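PDB 5Z5M: parahox neighbor from Phaeodactylum tricornutum CCAP 1055/1, which probably catalyses the last two steps from 5-hydroxyisourate to (S)-allantoin, joining an OHCU decarboxylase and a transthyretin-like 5-hydroxyisourate hydrolase in one chain. Local coordinates for residues Y243-C249 against D267-F273; G257-S261 against S289-F293. The contacts are given in a common frame with arbitrary orientation. Numbering follows the deposited sequence.

Interaction 1 of 2, residues Y243-C249 against D267-F273; sequences YEWTFFC and DTIPLRF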
loop_
_atom_site.group_PDB
_atom_site.type_symbol
_atom_site.label_atom_id
_atom_site.label_comp_id
_atom_site.label_asym_id
_atom_site.label_seq_id
_atom_site.Cartn_x
_atom_site.Cartn_y
_atom_site.Cartn_z
ATOM N N TYR A 243 16.732 -13.778 -1.773
ATOM C CA TYR A 243 15.789 -14.606 -2.530
ATOM C C TYR A 243 14.955 -13.780 -3.510
ATOM O O TYR A 243 14.921 -12.551 -3.429
ATOM C CB TYR A 243 14.858 -15.359 -1.570
ATOM C CG TYR A 243 15.558 -16.365 -0.675
ATOM C CD1 TYR A 243 16.279 -15.949 0.440
ATOM C CD2 TYR A 243 15.480 -17.729 -0.934
ATOM C CE1 TYR A 243 16.925 -16.862 1.260
ATOM C CE2 TYR A 243 16.125 -18.654 -0.116
ATOM C CZ TYR A 243 16.839 -18.215 0.982
ATOM O OH TYR A 243 17.481 -19.119 1.802
ATOM N N GLU A 244 14.270 -14.461 -4.425
ATOM C CA GLU A 244 13.323 -13.795 -5.309
ATOM C C GLU A 244 12.109 -14.677 -5.599
ATOM O O GLU A 244 12.254 -15.794 -6.100
ATOM C CB GLU A 244 14.011 -13.395 -6.619
ATOM C CG GLU A 244 13.137 -12.602 -7.562
ATOM C CD GLU A 244 13.907 -12.069 -8.763
ATOM O OE1 GLU A 244 13.551 -12.436 -9.906
ATOM O OE2 GLU A 244 14.855 -11.277 -8.563
ATOM N N TRP A 245 10.918 -14.188 -5.248
ATOM C CA TRP A 245 9.681 -14.792 -5.724
ATOM C C TRP A 245 9.485 -14.411 -7.180
ATOM O O TRP A 245 9.944 -13.359 -7.624
ATOM C CB TRP A 245 8.436 -14.312 -4.966
ATOM C CG TRP A 245 8.296 -14.584 -3.486
ATOM C CD1 TRP A 245 8.305 -13.649 -2.490
ATOM C CD2 TRP A 245 8.025 -15.845 -2.846
ATOM N NE1 TRP A 245 8.095 -14.247 -1.274
ATOM C CE2 TRP A 245 7.927 -15.594 -1.461
ATOM C CE3 TRP A 245 7.891 -17.159 -3.304
ATOM C CZ2 TRP A 245 7.696 -16.606 -0.530
ATOM C CZ3 TRP A 245 7.657 -18.168 -2.372
ATOM C CH2 TRP A 245 7.564 -17.882 -1.004
ATOM N N THR A 246 8.767 -15.254 -7.907
ATOM C CA THR A 246 8.211 -14.876 -9.196
ATOM C C THR A 246 6.720 -15.167 -9.142
ATOM O O THR A 246 6.319 -16.323 -9.041
ATOM C CB THR A 246 8.865 -15.639 -10.372
ATOM O OG1 THR A 246 10.273 -15.367 -10.404
ATOM C CG2 THR A 246 8.248 -15.203 -11.692
ATOM N N PHE A 247 5.902 -14.118 -9.150
ATOM C CA PHE A 247 4.454 -14.280 -9.134
ATOM C C PHE A 247 3.902 -14.187 -10.551
ATOM O O PHE A 247 4.092 -13.176 -11.229
ATOM C CB PHE A 247 3.790 -13.221 -8.254
ATOM C CG PHE A 247 4.189 -13.293 -6.809
ATOM C CD1 PHE A 247 3.517 -14.131 -5.933
ATOM C CD2 PHE A 247 5.221 -12.510 -6.324
ATOM C CE1 PHE A 247 3.874 -14.193 -4.591
ATOM C CE2 PHE A 247 5.583 -12.562 -4.992
ATOM C CZ PHE A 247 4.908 -13.412 -4.119
ATOM N N PHE A 248 3.217 -15.231 -11.002
ATOM C CA PHE A 248 2.666 -15.214 -12.356
ATOM C C PHE A 248 1.242 -14.676 -12.333
ATOM O O PHE A 248 0.278 -15.423 -12.492
ATOM C CB PHE A 248 2.729 -16.614 -12.978
ATOM C CG PHE A 248 4.132 -17.085 -13.243
ATOM C CD1 PHE A 248 4.840 -17.777 -12.275
ATOM C CD2 PHE A 248 4.756 -16.797 -14.446
ATOM C CE1 PHE A 248 6.139 -18.198 -12.510
ATOM C CE2 PHE A 248 6.052 -17.208 -14.686
ATOM C CZ PHE A 248 6.746 -17.908 -13.717
ATOM N N CYS A 249 1.121 -13.365 -12.140
ATOM C CA CYS A 249 -0.175 -12.735 -11.921
ATOM C C CYS A 249 -0.999 -12.608 -13.190
ATOM O O CYS A 249 -2.226 -12.562 -13.129
ATOM C CB CYS A 249 0.003 -11.355 -11.296
ATOM S SG CYS A 249 0.721 -11.427 -9.664
ATOM N N ASP A 267 2.069 -8.416 -15.201
ATOM C CA ASP A 267 1.768 -9.827 -15.415
ATOM C C ASP A 267 2.674 -10.675 -14.531
ATOM O O ASP A 267 2.228 -11.220 -13.526
ATOM C CB ASP A 267 1.889 -10.222 -16.897
ATOM C CG ASP A 267 3.157 -9.709 -17.555
ATOM O OD1 ASP A 267 4.186 -9.572 -16.863
ATOM O OD2 ASP A 267 3.124 -9.455 -18.779
ATOM N N THR A 268 3.952 -10.756 -14.877
ATOM C CA THR A 268 4.907 -11.479 -14.047
ATOM C C THR A 268 5.612 -10.523 -13.078
ATOM O O THR A 268 6.250 -9.567 -13.501
ATOM C CB THR A 268 5.944 -12.206 -14.916
ATOM O OG1 THR A 268 5.270 -13.085 -15.828
ATOM C CG2 THR A 268 6.886 -13.007 -14.052
ATOM N N ILE A 269 5.495 -10.788 -11.780
ATOM C CA ILE A 269 6.047 -9.887 -10.767
ATOM C C ILE A 269 7.188 -10.527 -9.989
ATOM O O ILE A 269 6.985 -11.531 -9.292
ATOM C CB ILE A 269 4.971 -9.433 -9.758
ATOM C CG1 ILE A 269 3.838 -8.691 -10.467
ATOM C CG2 ILE A 269 5.593 -8.565 -8.647
ATOM C CD1 ILE A 269 2.758 -8.195 -9.518
ATOM N N PRO A 270 8.397 -9.960 -10.111
ATOM C CA PRO A 270 9.505 -10.391 -9.256
ATOM C C PRO A 270 9.439 -9.699 -7.894
ATOM O O PRO A 270 9.071 -8.524 -7.818
ATOM C CB PRO A 270 10.739 -9.949 -10.043
ATOM C CG PRO A 270 10.284 -8.708 -10.737
ATOM C CD PRO A 270 8.827 -8.947 -11.098
ATOM N N LEU A 271 9.763 -10.431 -6.835
ATOM C CA LEU A 271 9.803 -9.867 -5.488
ATOM C C LEU A 271 11.098 -10.300 -4.827
ATOM O O LEU A 271 11.210 -11.427 -4.343
ATOM C CB LEU A 271 8.595 -10.320 -4.657
ATOM C CG LEU A 271 7.986 -9.313 -3.675
ATOM C CD1 LEU A 271 7.479 -8.104 -4.433
ATOM C CD2 LEU A 271 6.850 -9.939 -2.858
ATOM N N ARG A 272 12.071 -9.394 -4.821
ATOM C CA ARG A 272 13.409 -9.665 -4.308
ATOM C C ARG A 272 13.501 -9.268 -2.832
ATOM O O ARG A 272 13.091 -8.164 -2.461
ATOM C CB ARG A 272 14.445 -8.904 -5.144
ATOM C CG ARG A 272 15.898 -9.230 -4.857
ATOM C CD ARG A 272 16.791 -8.546 -5.892
ATOM N NE ARG A 272 16.403 -8.907 -7.254
ATOM C CZ ARG A 272 16.825 -8.282 -8.350
ATOM N NH1 ARG A 272 17.656 -7.259 -8.253
ATOM N NH2 ARG A 272 16.415 -8.680 -9.548
ATOM N N PHE A 273 14.020 -10.167 -1.996
ATOM C CA PHE A 273 14.086 -9.924 -0.554
ATOM C C PHE A 273 15.182 -10.722 0.158
ATOM O O PHE A 273 15.659 -11.750 -0.337
ATOM C CB PHE A 273 12.730 -10.227 0.093
ATOM C CG PHE A 273 12.377 -11.691 0.112
ATOM C CD1 PHE A 273 11.838 -12.301 -1.008
ATOM C CD2 PHE A 273 12.588 -12.451 1.248
ATOM C CE1 PHE A 273 11.507 -13.646 -0.995
ATOM C CE2 PHE A 273 12.261 -13.798 1.269
ATOM C CZ PHE A 273 11.721 -14.396 0.149
#

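Interaction 2 of 2, residues G257-S261 against S289-F293; sequences GTFTS and SPWSF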
loop_
_atom_site.group_PDB
_atom_site.type_symbol
_atom_site.label_atom_id
_atom_site.label_comp_id
_atom_site.label_asym_id
_atom_site.label_seq_id
_atom_site.Cartn_x
_atom_site.Cartn_y
_atom_site.Cartn_z
ATOM N N GLY A 257 -10.948 -13.440 -16.030
ATOM C CA GLY A 257 -11.479 -12.572 -17.062
ATOM C C GLY A 257 -11.331 -11.105 -16.684
ATOM O O GLY A 257 -11.988 -10.241 -17.264
ATOM N N THR A 258 -10.474 -10.820 -15.706
ATOM C CA THR A 258 -10.237 -9.438 -15.271
ATOM C C THR A 258 -9.621 -8.624 -16.403
ATOM O O THR A 258 -8.718 -9.091 -17.100
ATOM C CB THR A 258 -9.315 -9.380 -14.026
ATOM O OG1 THR A 258 -9.847 -10.219 -12.999
ATOM C CG2 THR A 258 -9.204 -7.955 -13.490
ATOM N N PHE A 259 -10.126 -7.415 -16.612
ATOM C CA PHE A 259 -9.583 -6.587 -17.679
ATOM C C PHE A 259 -8.135 -6.221 -17.404
ATOM O O PHE A 259 -7.794 -5.728 -16.325
ATOM C CB PHE A 259 -10.391 -5.311 -17.880
ATOM C CG PHE A 259 -9.825 -4.423 -18.949
ATOM C CD1 PHE A 259 -9.992 -4.743 -20.289
ATOM C CD2 PHE A 259 -9.100 -3.288 -18.621
ATOM C CE1 PHE A 259 -9.461 -3.938 -21.284
ATOM C CE2 PHE A 259 -8.565 -2.478 -19.612
ATOM C CZ PHE A 259 -8.746 -2.806 -20.944
ATOM N N THR A 260 -7.292 -6.500 -18.390
ATOM C CA THR A 260 -5.904 -6.063 -18.395
ATOM C C THR A 260 -5.597 -5.492 -19.778
ATOM O O THR A 260 -6.304 -5.780 -20.744
ATOM C CB THR A 260 -4.932 -7.218 -18.066
ATOM O OG1 THR A 260 -5.172 -8.317 -18.955
ATOM C CG2 THR A 260 -5.120 -7.697 -16.630
ATOM N N SER A 261 -4.560 -4.671 -19.870
ATOM C CA SER A 261 -4.147 -4.123 -21.155
ATOM C C SER A 261 -3.565 -5.229 -22.033
ATOM O O SER A 261 -3.078 -6.238 -21.522
ATOM C CB SER A 261 -3.127 -2.997 -20.959
ATOM O OG SER A 261 -3.686 -1.923 -20.218
ATOM N N SER A 289 -3.348 -6.011 -7.659
ATOM C CA SER A 289 -4.427 -5.810 -8.621
ATOM C C SER A 289 -3.740 -5.744 -9.987
ATOM O O SER A 289 -2.511 -5.800 -10.049
ATOM C CB SER A 289 -5.229 -4.540 -8.310
ATOM O OG SER A 289 -4.535 -3.366 -8.713
ATOM N N PRO A 290 -4.505 -5.645 -11.091
ATOM C CA PRO A 290 -3.782 -5.493 -12.359
ATOM C C PRO A 290 -2.967 -4.197 -12.452
ATOM O O PRO A 290 -2.133 -4.066 -13.356
ATOM C CB PRO A 290 -4.906 -5.494 -13.406
ATOM C CG PRO A 290 -5.993 -6.270 -12.773
ATOM C CD PRO A 290 -5.936 -5.922 -11.309
ATOM N N TRP A 291 -3.196 -3.264 -11.531
ATOM C CA TRP A 291 -2.657 -1.912 -11.667
ATOM C C TRP A 291 -1.832 -1.470 -10.468
ATOM O O TRP A 291 -1.412 -0.316 -10.389
ATOM C CB TRP A 291 -3.798 -0.918 -11.891
ATOM C CG TRP A 291 -4.808 -1.404 -12.885
ATOM C CD1 TRP A 291 -6.015 -1.979 -12.607
ATOM C CD2 TRP A 291 -4.699 -1.371 -14.317
ATOM N NE1 TRP A 291 -6.664 -2.301 -13.774
ATOM C CE2 TRP A 291 -5.877 -1.937 -14.837
ATOM C CE3 TRP A 291 -3.721 -0.914 -15.206
ATOM C CZ2 TRP A 291 -6.105 -2.063 -16.208
ATOM C CZ3 TRP A 291 -3.952 -1.037 -16.572
ATOM C CH2 TRP A 291 -5.130 -1.608 -17.056
ATOM N N SER A 292 -1.591 -2.386 -9.539
ATOM C CA SER A 292 -0.869 -2.032 -8.320
ATOM C C SER A 292 -0.385 -3.266 -7.593
ATOM O O SER A 292 -0.977 -4.338 -7.716
ATOM C CB SER A 292 -1.768 -1.209 -7.396
ATOM O OG SER A 292 -2.797 -2.030 -6.861
ATOM N N PHE A 293 0.688 -3.132 -6.823
ATOM C CA PHE A 293 1.029 -4.201 -5.915
ATOM C C PHE A 293 1.877 -3.692 -4.761
ATOM O O PHE A 293 2.475 -2.611 -4.828
ATOM C CB PHE A 293 1.720 -5.368 -6.649
ATOM C CG PHE A 293 3.143 -5.107 -7.069
ATOM C CD1 PHE A 293 4.198 -5.481 -6.254
ATOM C CD2 PHE A 293 3.426 -4.567 -8.309
ATOM C CE1 PHE A 293 5.509 -5.272 -6.645
ATOM C CE2 PHE A 293 4.737 -4.363 -8.714
ATOM C CZ PHE A 293 5.778 -4.706 -7.877
HETATM O O HOH W 1 -8.895 -4.035 -14.475
#

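Interaction 1 of 2, residues Y243-C249 against D267-F273
Backbone hydrogen bonds zip these two antiparallel strands together in the pairs Y243-F273, W245-L271 and F247-I269, each bonded in both directions; F247 N to I269 O, at 2.8 Å, is almost straight. Beyond the last pair, C249 N reaches D267 O (2.8 Å) in a weak bond. Y243, W245, F247, I269, L271 and F273 share one largely apolar face. Y243 CB lies over the F273 ring in a CH-pi contact, and F273 CE1 sits 3.5 Å from W245 NE1, over a face of the indole, making an aromatic cluster. F247 CE2 meets L271 CD2 at 3.6 Å, and C249 SG meets I269 CD1 at 3.8 Å. W245 and F247 continue onto strands 182-189 and 281-289, the facing sheet. On the other face, E244 OE2 accepts hydrogen bonds from R272 NE (3.1 Å) and NH2 (3.2 Å), a salt bridge. This strand pair is thus two-faced: greasy into the transthyretin-type sandwich, mixed and mostly partly exposed on the side of E244, F248, P270 and R272.

Interaction 2 of 2, residues G257-S261 against S289-F293
No direct hydrogen bond joins these two segments; a single water does the polar work. It donates to F259 O at 2.7 Å and accepts from W291 NE1 at 2.9 Å, so the indole nitrogen is tied to the loop backbone through one solvent molecule. The rest is van der Waals packing. P290 sits against two threonines, with its CG 3.7 Å from T258 CG2 and its CB 3.9 Å from T260 CG2, while F259 O lies 4.0 Å from P290 CG. The six-membered end of W291 runs out to the loop edge-on: CZ2 is 4.0 Å from F259 CD2, and CH2 is 3.5 Å from S261 OG. Both segments belong to the transthyretin-like domain: a loop after helix 249-256 and a tight turn leading into strand 292-296. G257, at positive phi, is the C-prime residue of the Schellman motif that closes helix 249-256, with T258 N bonded to F253 O and G257 N to A254 O; the chain leaves it extended past the proline and tryptophan. Across the gap, P290 and W291 form the tip of the hairpin between strands 281-289 and 292-296. S289 OG accepts from W291 N at 3.1 Å, an ST turn, and S289 N bonds to S292 O at 2.9 Å. F253 of the helix touches both T260 and P290, so the helix packs against loop and hairpin alike. Other subunits crowd the same corner: S292 and F293 pair in an antiparallel ladder with a strand of the second subunit, and S289 OG is hydrogen-bonded to T190 O of the third subunit.

Overall arrangement
After the N-terminal helical part, the chain enters the transthyretin-like domain, where both contacts fall. Strand 241-248 leads into helix 249-256, then the loop at 257-261, and returns along strand 268-275; interaction 1 closes that excursion by pairing the two strands at one edge of the four-stranded antiparallel sheet within this chain. The 257-261 loop belongs to this excursion but takes its partner later, at 289-293, so interaction 2 closes a loop spanning strands 268-275 and 281-289, and the contacts cross instead of nesting. They also touch: I269 CG2 and L271 CD1 pack on F293 CE1, at 3.9 and 4.1 Å. Together they tie helix, connecting loop and both sheets, beside the second subunit.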